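Glycoside hydrolase (Streptococcus pneumoniae serotype 4, PDB 6ORH) probably acts as a family 29 alpha-L-fucosidase that releases fucose from host-derived carbohydrate antigens. Local coordinates at residues A[320-325]-A[376-381]; A[280-285]-A[414-419]; A[368-373]-A[445-450]; A[292-297]-A[310-315]. The protein carries 2 engineered substitutions. All blocks are in the same frame, centred on the assembly; numbering follows the deposited sequence.

Contact 1: residues A[320-325]-A[376-381]; sequences NELYKE and FDVIEL
Leu322 and Val378 touch where helix 306-322 of the TIM-barrel domain runs out against one sheet of the F5/8 type C beta-sandwich. With CG anti to the backbone N (chi1 173°), Leu322 leans its CD1 toward the sheet and ends 4.2 Å from Val378 CG2. The two side chains cross at about a right angle and meet through this one pair of methyls; Thr450 packs against both. The other methyl of Leu322, CD2, lies over one face of the Tyr323 ring, 3.8 Å above its plane and offset toward the rim, while Tyr448 meets the ring edge-to-face.

Two residues along the strand from Val378, Glu380 stretches an extended chain toward the same ring. Its OE1 comes to 4.0 Å from Tyr323 CE1, approaching obliquely, with ring and carboxylate planes 86° apart. The buried carboxylate is well supplied with partners: OE1 is hydrogen-bonded to Tyr448 OH, and OE2 forms salt bridges with Arg382 and Lys444. Two such cations would be expected to favour its ionised form. The chain also carries a classic beta bulge here, in which Asp377 and Val378 are together opposite Tyr448. On the helix side, Lys324 extends its chain toward Glu321, its NZ 3.3 Å from Glu321 OE1 in a salt bridge that uses the syn lone pair of that oxygen.

Contact 2: residues A[280-285]-A[414-419]; sequences EIYFHS and GYKRLL
Leu418 points from its strand at two successive aromatic residues of helix 275-284, Tyr282 and Phe283, and meets each differently. Leu418 CB lies at the edge of Phe283, near its plane, 3.9 Å from Phe283 CD1; Leu418 CD1 rises well off that plane, 3.9 Å from Phe283 CE1, the side chains running at about a right angle. Toward Tyr282 the same methyl, Leu418 CD1, makes a looser oblique approach, 4.2 Å from Tyr282 CE2. The leucine torsion (chi1 -61°, CG anti to the carbonyl carbon) puts that methyl within reach of both rings.

Lys416, fully extended, brings NZ to 4.3 Å from Tyr282 OH. Tyr323 joins the two, its OH hydrogen-bonded to both Tyr282 OH and Lys416 NZ, and Glu22 forms a salt bridge with the lysine. Between the two backbones, one water donates to Phe283 O at 2.7 Å and to Leu418 O at 2.6 Å, so a backbone carbonyl on each side is satisfied within the seam. Arg420 adds a cation-pi contact to Phe283. The whole is a domain interface, joining a helix of the catalytic TIM barrel to a strand of the C-terminal F5/8 type C beta-sandwich.

Contact 3: residues A[368-373]-A[445-450]; sequences LDLGSP and ISLYKT
No flat group enters between Leu368, Leu370, Ile445 and Leu447: neither ring nor carboxylate has a face or an edge in this interface, which is made of branched aliphatic tips. The flat group of interest stands at its margin, where the Asp369 carboxylate receives Gly371 N at OD1 (2.8 Å) from above its plane, 38° out of it. That bond closes an Asx turn just where the chain turns a corner, at Gly371 and Ser372; Gln427 also bonds to OD1.

Inside, the side chains meet in two pairs. Leu368 matches both of its methyls to branches of Ile445, CD2 lying 3.9 Å from Ile445 CG2 and CD1 4.1 Å from Ile445 CD1. One step along, Leu370 holds a single methyl in its fork: Leu447 CD1 is 3.9 Å from Leu370 CD2 and 4.0 Å from Leu370 CD1. In both leucines of the first strand CG is anti to the carbonyl carbon (chi1 -79° and -57°), which carries the forks across toward the other strand. Ile379 and Leu381 pack against Ile445, and Ile429 against both Leu370 and Leu447, continuing the apolar layer between the sheets. The backbones stay well apart, with no hydrogen bond between them, and two five-stranded antiparallel sheets pack face to face through these side chains, as in the core of the F5/8 type C (discoidin-like) beta-sandwich.

Contact 4: residues A[292-297]-A[310-315]; sequences LLLNIP and ERLYEF
Leu312 is the main bump here, projecting from helix 306-322 toward strand 292-295 in the TIM-barrel domain. It fits between two side chains of the strand side, Leu294 and Ile296, which point the same way. Leu312 and Ile296 reach for each other tip to tip: Ile296 CD1 sits against the leucine fork, 3.8 Å from Leu312 CD2 and 3.9 Å from Leu312 CD1. The isoleucine arm is bent (chi1 -43°, chi2 -69°), which turns CD1 into that fork. Leu294 instead slides past Leu312 in the opposite direction, its CD2 resting 3.9 Å from Leu312 CD2, so one leucine methyl serves both neighbours.

A turn farther along the helix, Phe315 comes toward Leu292 from the opposite direction, and Leu292 CD2 meets its ring edge near the ring plane, 4.1 Å from Phe315 CZ. The neighbouring helix 275-284 covers this row as well, through Leu278 on Leu294 and Ile281 on Leu292. On another flank of helix 306-322, Arg311 turns to Glu314, and its NE-H points almost straight (165°) at Glu314 OE1, 2.9 Å away, within the guanidinium plane but from above the carboxylate.

How the contacts relate
Going from the N terminus, the first segment met is 280-285, whose partner 414-419 comes 129 residues later. Within that long loop lie contact 4, a short closure from strand 292-295 to helix 306-322, and then contact 1, from the far end of the same helix to 376-381; these two follow in series. Contact 3 crosses both contact 1 and contact 2, since 368-373 precedes their second segments and 445-450 follows them. Contact 4 belongs to the barrel and contact 3 to the sandwich interior, while contacts 1 and 2 bind barrel helices to neighbouring strands of one sandwich sheet, to which strand 441-448 of contact 3 also belongs.

Contact 1: residues A[320-325]-A[376-381]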
# COMPACT_ATOMS: atom_id res chain seq x y z
N ASN A 320 -22.35 7.40 1.10
CA ASN A 320 -23.49 7.55 1.97
C ASN A 320 -23.91 6.16 2.47
O ASN A 320 -24.25 6.01 3.63
CB ASN A 320 -24.61 8.31 1.25
CG ASN A 320 -24.25 9.77 0.99
OD1 ASN A 320 -23.21 10.28 1.43
ND2 ASN A 320 -25.09 10.45 0.24
N GLU A 321 -23.84 5.17 1.58
CA GLU A 321 -24.20 3.80 1.93
C GLU A 321 -23.17 3.19 2.89
O GLU A 321 -23.55 2.52 3.85
CB GLU A 321 -24.40 2.94 0.68
CG GLU A 321 -25.59 3.38 -0.16
CD GLU A 321 -26.97 3.27 0.48
OE1 GLU A 321 -27.12 2.53 1.48
OE2 GLU A 321 -27.90 3.93 -0.03
N LEU A 322 -21.88 3.44 2.64
CA LEU A 322 -20.83 2.89 3.50
C LEU A 322 -21.10 3.26 4.95
O LEU A 322 -20.95 2.44 5.87
CB LEU A 322 -19.48 3.50 3.06
CG LEU A 322 -18.29 3.15 3.96
CD1 LEU A 322 -17.92 1.67 3.80
CD2 LEU A 322 -17.10 4.01 3.56
N TYR A 323 -21.40 4.55 5.18
CA TYR A 323 -21.47 5.09 6.52
C TYR A 323 -22.87 5.01 7.11
O TYR A 323 -23.10 5.48 8.22
CB TYR A 323 -21.04 6.56 6.50
CG TYR A 323 -19.59 6.79 6.17
CD1 TYR A 323 -18.58 6.25 6.96
CD2 TYR A 323 -19.25 7.56 5.08
CE1 TYR A 323 -17.25 6.50 6.65
CE2 TYR A 323 -17.93 7.83 4.77
CZ TYR A 323 -16.93 7.28 5.56
OH TYR A 323 -15.63 7.57 5.21
N LYS A 324 -23.81 4.37 6.40
CA LYS A 324 -25.22 4.33 6.79
C LYS A 324 -25.37 3.78 8.21
O LYS A 324 -26.11 4.31 9.03
CB LYS A 324 -25.98 3.54 5.72
CG LYS A 324 -27.48 3.39 5.92
CD LYS A 324 -28.14 2.82 4.67
CE LYS A 324 -29.55 3.33 4.42
NZ LYS A 324 -29.94 3.22 2.99
N GLU A 325 -24.62 2.71 8.52
CA GLU A 325 -24.71 2.14 9.86
C GLU A 325 -23.33 1.82 10.42
O GLU A 325 -22.59 1.01 9.86
CB GLU A 325 -25.56 0.87 9.87
CG GLU A 325 -25.89 0.46 11.29
CD GLU A 325 -26.56 -0.89 11.49
OE1 GLU A 325 -26.91 -1.55 10.48
OE2 GLU A 325 -26.71 -1.29 12.67
N PHE A 376 -19.10 -7.18 8.69
CA PHE A 376 -18.40 -5.94 8.39
C PHE A 376 -17.11 -6.24 7.61
O PHE A 376 -16.65 -7.38 7.55
CB PHE A 376 -18.14 -5.16 9.68
CG PHE A 376 -17.36 -5.95 10.71
CD1 PHE A 376 -15.98 -5.98 10.68
CD2 PHE A 376 -18.02 -6.67 11.69
CE1 PHE A 376 -15.26 -6.71 11.62
CE2 PHE A 376 -17.31 -7.41 12.63
CZ PHE A 376 -15.93 -7.43 12.59
N ASP A 377 -16.54 -5.19 6.99
CA ASP A 377 -15.29 -5.31 6.28
C ASP A 377 -14.48 -4.01 6.38
O ASP A 377 -13.48 -3.89 5.68
CB ASP A 377 -15.46 -5.72 4.81
CG ASP A 377 -16.35 -4.80 3.97
OD1 ASP A 377 -16.97 -3.86 4.52
OD2 ASP A 377 -16.48 -5.10 2.78
N VAL A 378 -14.94 -3.08 7.22
CA VAL A 378 -14.20 -1.83 7.43
C VAL A 378 -14.17 -1.50 8.92
O VAL A 378 -15.21 -1.46 9.57
CB VAL A 378 -14.79 -0.64 6.66
CG1 VAL A 378 -13.88 0.59 6.84
CG2 VAL A 378 -14.97 -0.95 5.19
N ILE A 379 -12.98 -1.16 9.44
CA ILE A 379 -12.89 -0.56 10.76
C ILE A 379 -12.40 0.89 10.61
O ILE A 379 -11.57 1.15 9.76
CB ILE A 379 -12.01 -1.39 11.73
CG1 ILE A 379 -12.14 -0.88 13.17
CG2 ILE A 379 -10.55 -1.42 11.24
CD1 ILE A 379 -11.49 -1.75 14.26
N GLU A 380 -12.99 1.82 11.38
CA GLU A 380 -12.53 3.21 11.44
C GLU A 380 -12.01 3.51 12.84
O GLU A 380 -12.65 3.19 13.85
CB GLU A 380 -13.68 4.16 11.07
CG GLU A 380 -13.31 5.64 11.28
CD GLU A 380 -14.47 6.59 11.02
OE1 GLU A 380 -15.32 6.26 10.18
OE2 GLU A 380 -14.50 7.68 11.64
N LEU A 381 -10.82 4.15 12.93
CA LEU A 381 -10.24 4.60 14.18
C LEU A 381 -9.95 6.09 14.02
O LEU A 381 -9.59 6.51 12.91
CB LEU A 381 -8.91 3.86 14.41
CG LEU A 381 -8.94 2.33 14.42
CD1 LEU A 381 -7.52 1.79 14.61
CD2 LEU A 381 -9.86 1.80 15.50

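Contact 2: residues A[280-285]-A[414-419]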
# COMPACT_ATOMS: atom_id res chain seq x y z
N GLU A 280 -10.98 3.16 -4.49
CA GLU A 280 -9.61 2.87 -4.07
C GLU A 280 -8.91 4.15 -3.64
O GLU A 280 -8.28 4.17 -2.57
CB GLU A 280 -8.81 2.11 -5.13
CG GLU A 280 -9.36 0.71 -5.36
CD GLU A 280 -9.49 -0.12 -4.10
OE1 GLU A 280 -10.62 -0.48 -3.74
OE2 GLU A 280 -8.44 -0.37 -3.45
N ILE A 281 -9.04 5.20 -4.46
CA ILE A 281 -8.47 6.50 -4.11
C ILE A 281 -8.99 6.95 -2.74
O ILE A 281 -8.23 7.43 -1.90
CB ILE A 281 -8.75 7.51 -5.24
CG1 ILE A 281 -7.88 7.18 -6.46
CG2 ILE A 281 -8.53 8.95 -4.75
CD1 ILE A 281 -8.31 7.83 -7.77
N TYR A 282 -10.31 6.83 -2.52
CA TYR A 282 -10.92 7.30 -1.29
C TYR A 282 -10.29 6.60 -0.08
O TYR A 282 -9.90 7.26 0.89
CB TYR A 282 -12.44 7.07 -1.36
CG TYR A 282 -13.18 7.61 -0.17
CD1 TYR A 282 -13.37 8.98 -0.01
CD2 TYR A 282 -13.69 6.76 0.80
CE1 TYR A 282 -14.04 9.47 1.10
CE2 TYR A 282 -14.39 7.23 1.89
CZ TYR A 282 -14.57 8.60 2.04
OH TYR A 282 -15.27 9.09 3.09
N PHE A 283 -10.15 5.27 -0.16
CA PHE A 283 -9.61 4.56 0.99
C PHE A 283 -8.14 4.90 1.24
O PHE A 283 -7.67 4.71 2.38
CB PHE A 283 -9.85 3.05 0.85
CG PHE A 283 -11.22 2.64 1.32
CD1 PHE A 283 -11.49 2.48 2.67
CD2 PHE A 283 -12.25 2.41 0.40
CE1 PHE A 283 -12.76 2.13 3.11
CE2 PHE A 283 -13.51 2.05 0.85
CZ PHE A 283 -13.78 1.91 2.20
N HIS A 284 -7.42 5.31 0.19
CA HIS A 284 -5.98 5.60 0.32
C HIS A 284 -5.71 7.09 0.55
O HIS A 284 -4.53 7.47 0.65
CB HIS A 284 -5.20 5.07 -0.88
CG HIS A 284 -5.17 3.58 -0.92
ND1 HIS A 284 -6.11 2.83 -1.60
CD2 HIS A 284 -4.31 2.69 -0.38
CE1 HIS A 284 -5.85 1.55 -1.47
NE2 HIS A 284 -4.75 1.43 -0.72
N SER A 285 -6.77 7.91 0.72
CA SER A 285 -6.59 9.33 0.93
C SER A 285 -7.34 9.69 2.21
O SER A 285 -6.80 9.67 3.31
CB SER A 285 -7.00 10.16 -0.32
OG SER A 285 -8.35 9.85 -0.70
N GLY A 414 -4.03 8.88 12.79
CA GLY A 414 -4.24 10.26 12.36
C GLY A 414 -5.67 10.74 12.66
O GLY A 414 -6.34 10.22 13.57
N TYR A 415 -6.16 11.69 11.85
CA TYR A 415 -7.48 12.24 12.07
C TYR A 415 -8.54 11.14 11.93
O TYR A 415 -9.54 11.10 12.66
CB TYR A 415 -7.77 13.32 11.02
CG TYR A 415 -9.03 14.08 11.34
CD1 TYR A 415 -8.98 15.15 12.22
CD2 TYR A 415 -10.23 13.70 10.77
CE1 TYR A 415 -10.15 15.83 12.55
CE2 TYR A 415 -11.40 14.37 11.09
CZ TYR A 415 -11.34 15.42 11.99
OH TYR A 415 -12.45 16.16 12.31
N LYS A 416 -8.33 10.28 10.94
CA LYS A 416 -9.28 9.22 10.64
C LYS A 416 -8.58 8.18 9.79
O LYS A 416 -7.97 8.51 8.78
CB LYS A 416 -10.44 9.81 9.83
CG LYS A 416 -11.39 8.80 9.20
CD LYS A 416 -12.61 9.54 8.63
CE LYS A 416 -13.51 8.67 7.78
NZ LYS A 416 -14.69 9.45 7.32
N ARG A 417 -8.69 6.91 10.20
CA ARG A 417 -8.10 5.81 9.45
C ARG A 417 -9.21 4.80 9.18
O ARG A 417 -9.89 4.36 10.12
CB ARG A 417 -7.01 5.13 10.30
CG ARG A 417 -6.32 3.93 9.66
CD ARG A 417 -5.48 4.35 8.46
NE ARG A 417 -5.02 3.25 7.63
CZ ARG A 417 -3.81 2.72 7.65
NH1 ARG A 417 -2.91 3.07 8.57
NH2 ARG A 417 -3.52 1.77 6.77
N LEU A 418 -9.41 4.48 7.90
CA LEU A 418 -10.27 3.38 7.51
C LEU A 418 -9.33 2.23 7.19
O LEU A 418 -8.27 2.41 6.59
CB LEU A 418 -11.12 3.77 6.30
CG LEU A 418 -12.05 4.95 6.55
CD1 LEU A 418 -12.72 5.39 5.23
CD2 LEU A 418 -13.10 4.61 7.60
N LEU A 419 -9.64 1.07 7.76
CA LEU A 419 -8.88 -0.10 7.36
C LEU A 419 -9.81 -1.23 6.91
O LEU A 419 -10.66 -1.64 7.69
CB LEU A 419 -8.05 -0.51 8.58
CG LEU A 419 -7.16 -1.73 8.35
CD1 LEU A 419 -6.01 -1.38 7.40
CD2 LEU A 419 -6.62 -2.19 9.70
O HOH W 1 -7.85 2.62 4.07

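Contact 3: residues A[368-373]-A[445-450]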
# COMPACT_ATOMS: atom_id res chain seq x y z
N LEU A 368 -13.81 -5.13 21.68
CA LEU A 368 -15.20 -4.73 21.51
C LEU A 368 -16.05 -5.99 21.49
O LEU A 368 -15.70 -6.95 20.81
CB LEU A 368 -15.41 -3.99 20.17
CG LEU A 368 -14.98 -2.53 20.16
CD1 LEU A 368 -13.46 -2.43 20.14
CD2 LEU A 368 -15.54 -1.80 18.95
N ASP A 369 -17.20 -5.93 22.19
CA ASP A 369 -18.23 -6.96 22.12
C ASP A 369 -19.48 -6.32 21.54
O ASP A 369 -20.08 -5.47 22.19
CB ASP A 369 -18.50 -7.55 23.51
CG ASP A 369 -19.54 -8.68 23.49
OD1 ASP A 369 -20.20 -8.87 22.46
OD2 ASP A 369 -19.64 -9.37 24.52
N LEU A 370 -19.84 -6.70 20.31
CA LEU A 370 -20.94 -6.08 19.58
C LEU A 370 -22.28 -6.57 20.13
O LEU A 370 -23.32 -6.01 19.77
CB LEU A 370 -20.83 -6.42 18.09
CG LEU A 370 -19.52 -6.02 17.41
CD1 LEU A 370 -19.59 -6.32 15.92
CD2 LEU A 370 -19.23 -4.54 17.65
N GLY A 371 -22.23 -7.60 20.98
CA GLY A 371 -23.44 -8.09 21.65
C GLY A 371 -24.15 -9.19 20.86
O GLY A 371 -24.91 -9.97 21.42
N SER A 372 -23.93 -9.20 19.54
CA SER A 372 -24.41 -10.22 18.62
C SER A 372 -23.48 -10.24 17.40
O SER A 372 -22.72 -9.29 17.20
CB SER A 372 -25.85 -9.97 18.23
OG SER A 372 -25.97 -8.79 17.44
N PRO A 373 -23.43 -11.34 16.61
CA PRO A 373 -22.59 -11.36 15.40
C PRO A 373 -23.10 -10.36 14.36
O PRO A 373 -24.31 -10.27 14.12
CB PRO A 373 -22.67 -12.81 14.87
CG PRO A 373 -23.35 -13.61 15.98
CD PRO A 373 -24.12 -12.62 16.83
N ILE A 445 -14.16 4.28 17.63
CA ILE A 445 -13.98 3.08 16.82
C ILE A 445 -15.34 2.77 16.20
O ILE A 445 -16.33 2.70 16.93
CB ILE A 445 -13.45 1.88 17.63
CG1 ILE A 445 -12.07 2.13 18.24
CG2 ILE A 445 -13.43 0.62 16.76
CD1 ILE A 445 -11.75 1.22 19.40
N SER A 446 -15.36 2.66 14.87
CA SER A 446 -16.57 2.36 14.10
C SER A 446 -16.32 1.14 13.21
O SER A 446 -15.17 0.84 12.88
CB SER A 446 -17.04 3.56 13.30
OG SER A 446 -17.37 4.65 14.19
N LEU A 447 -17.40 0.45 12.83
CA LEU A 447 -17.35 -0.69 11.92
C LEU A 447 -18.42 -0.51 10.85
O LEU A 447 -19.55 -0.09 11.18
CB LEU A 447 -17.64 -1.99 12.69
CG LEU A 447 -16.56 -2.44 13.68
CD1 LEU A 447 -17.09 -3.56 14.58
CD2 LEU A 447 -15.31 -2.89 12.92
N TYR A 448 -18.04 -0.81 9.61
CA TYR A 448 -18.97 -0.69 8.48
C TYR A 448 -18.85 -1.88 7.54
O TYR A 448 -17.84 -2.58 7.48
CB TYR A 448 -18.70 0.57 7.65
CG TYR A 448 -18.51 1.83 8.44
CD1 TYR A 448 -19.58 2.47 9.08
CD2 TYR A 448 -17.25 2.42 8.53
CE1 TYR A 448 -19.41 3.65 9.79
CE2 TYR A 448 -17.07 3.59 9.25
CZ TYR A 448 -18.14 4.21 9.88
OH TYR A 448 -17.96 5.35 10.59
N LYS A 449 -19.93 -2.05 6.76
CA LYS A 449 -19.92 -2.93 5.61
C LYS A 449 -19.96 -2.09 4.32
O LYS A 449 -20.90 -1.32 4.12
CB LYS A 449 -21.14 -3.86 5.67
CG LYS A 449 -21.26 -4.85 4.52
CD LYS A 449 -20.06 -5.76 4.36
CE LYS A 449 -20.05 -6.53 3.06
NZ LYS A 449 -19.68 -5.69 1.90
N THR A 450 -19.00 -2.33 3.43
CA THR A 450 -18.97 -1.66 2.14
C THR A 450 -20.20 -2.05 1.32
O THR A 450 -20.69 -3.18 1.41
CB THR A 450 -17.71 -1.97 1.32
OG1 THR A 450 -17.60 -3.36 1.02
CG2 THR A 450 -16.43 -1.47 1.95

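Contact 4: residues A[292-297]-A[310-315]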
# COMPACT_ATOMS: atom_id res chain seq x y z
N LEU A 292 -9.03 14.43 0.18
CA LEU A 292 -9.00 14.16 -1.25
C LEU A 292 -9.41 15.43 -1.98
O LEU A 292 -10.45 15.98 -1.60
CB LEU A 292 -9.98 13.01 -1.53
CG LEU A 292 -10.21 12.74 -3.02
CD1 LEU A 292 -8.91 12.32 -3.68
CD2 LEU A 292 -11.29 11.66 -3.21
N LEU A 293 -8.52 15.90 -2.88
CA LEU A 293 -8.80 17.04 -3.74
C LEU A 293 -8.94 16.52 -5.17
O LEU A 293 -7.95 16.22 -5.84
CB LEU A 293 -7.66 18.07 -3.58
CG LEU A 293 -7.68 19.25 -4.58
CD1 LEU A 293 -8.97 20.06 -4.47
CD2 LEU A 293 -6.46 20.14 -4.35
N LEU A 294 -10.22 16.37 -5.59
CA LEU A 294 -10.53 15.70 -6.84
C LEU A 294 -10.84 16.74 -7.90
O LEU A 294 -11.71 17.57 -7.71
CB LEU A 294 -11.74 14.78 -6.64
CG LEU A 294 -12.17 13.98 -7.88
CD1 LEU A 294 -11.10 12.96 -8.28
CD2 LEU A 294 -13.51 13.29 -7.59
N ASN A 295 -10.10 16.69 -9.01
CA ASN A 295 -10.23 17.67 -10.09
C ASN A 295 -11.31 17.25 -11.09
O ASN A 295 -11.30 16.12 -11.57
CB ASN A 295 -8.91 17.84 -10.84
CG ASN A 295 -9.07 18.71 -12.08
OD1 ASN A 295 -9.12 19.95 -12.00
ND2 ASN A 295 -9.08 18.07 -13.25
N ILE A 296 -12.23 18.18 -11.39
CA ILE A 296 -13.32 17.95 -12.35
C ILE A 296 -13.21 19.09 -13.37
O ILE A 296 -13.44 20.25 -13.00
CB ILE A 296 -14.72 18.02 -11.70
CG1 ILE A 296 -14.80 17.31 -10.34
CG2 ILE A 296 -15.77 17.54 -12.71
CD1 ILE A 296 -14.69 15.84 -10.48
N PRO A 297 -12.80 18.80 -14.63
CA PRO A 297 -12.54 19.86 -15.62
C PRO A 297 -13.74 20.17 -16.50
O PRO A 297 -14.23 19.32 -17.23
CB PRO A 297 -11.43 19.25 -16.47
CG PRO A 297 -11.72 17.76 -16.44
CD PRO A 297 -12.38 17.47 -15.10
N GLU A 310 -22.41 12.08 -13.52
CA GLU A 310 -23.02 10.83 -13.10
C GLU A 310 -22.11 10.12 -12.08
O GLU A 310 -22.59 9.64 -11.05
CB GLU A 310 -23.26 9.97 -14.35
CG GLU A 310 -23.93 8.65 -14.05
CD GLU A 310 -24.48 8.10 -15.35
OE1 GLU A 310 -25.73 8.16 -15.51
OE2 GLU A 310 -23.67 7.67 -16.22
N ARG A 311 -20.81 10.14 -12.38
CA ARG A 311 -19.81 9.44 -11.57
C ARG A 311 -19.70 10.08 -10.18
O ARG A 311 -19.56 9.39 -9.17
CB ARG A 311 -18.50 9.43 -12.36
CG ARG A 311 -17.36 8.66 -11.72
CD ARG A 311 -17.65 7.18 -11.48
NE ARG A 311 -18.52 6.50 -12.43
CZ ARG A 311 -18.19 6.10 -13.65
NH1 ARG A 311 -17.00 6.36 -14.16
NH2 ARG A 311 -19.08 5.44 -14.38
N LEU A 312 -19.81 11.42 -10.11
CA LEU A 312 -19.79 12.05 -8.79
C LEU A 312 -20.99 11.67 -7.92
O LEU A 312 -20.84 11.50 -6.71
CB LEU A 312 -19.68 13.58 -8.94
CG LEU A 312 -18.40 14.11 -9.56
CD1 LEU A 312 -18.50 15.62 -9.64
CD2 LEU A 312 -17.20 13.68 -8.72
N TYR A 313 -22.20 11.57 -8.52
CA TYR A 313 -23.35 11.14 -7.75
C TYR A 313 -23.18 9.68 -7.31
O TYR A 313 -23.51 9.35 -6.18
CB TYR A 313 -24.65 11.33 -8.55
CG TYR A 313 -25.13 12.77 -8.57
CD1 TYR A 313 -25.83 13.31 -7.50
CD2 TYR A 313 -24.81 13.59 -9.64
CE1 TYR A 313 -26.25 14.64 -7.51
CE2 TYR A 313 -25.21 14.92 -9.66
CZ TYR A 313 -25.91 15.44 -8.60
OH TYR A 313 -26.27 16.77 -8.61
N GLU A 314 -22.59 8.86 -8.18
CA GLU A 314 -22.40 7.44 -7.86
C GLU A 314 -21.43 7.34 -6.69
O GLU A 314 -21.61 6.53 -5.79
CB GLU A 314 -21.79 6.69 -9.04
CG GLU A 314 -22.81 6.42 -10.14
CD GLU A 314 -22.26 5.79 -11.40
OE1 GLU A 314 -21.05 5.51 -11.46
OE2 GLU A 314 -23.06 5.58 -12.35
N PHE A 315 -20.42 8.21 -6.68
CA PHE A 315 -19.40 8.18 -5.62
C PHE A 315 -20.03 8.62 -4.30
O PHE A 315 -19.79 8.05 -3.23
CB PHE A 315 -18.20 9.01 -6.09
CG PHE A 315 -16.99 9.13 -5.18
CD1 PHE A 315 -16.60 8.10 -4.35
CD2 PHE A 315 -16.18 10.25 -5.28
CE1 PHE A 315 -15.47 8.22 -3.54
CE2 PHE A 315 -15.02 10.36 -4.51
CZ PHE A 315 -14.67 9.35 -3.63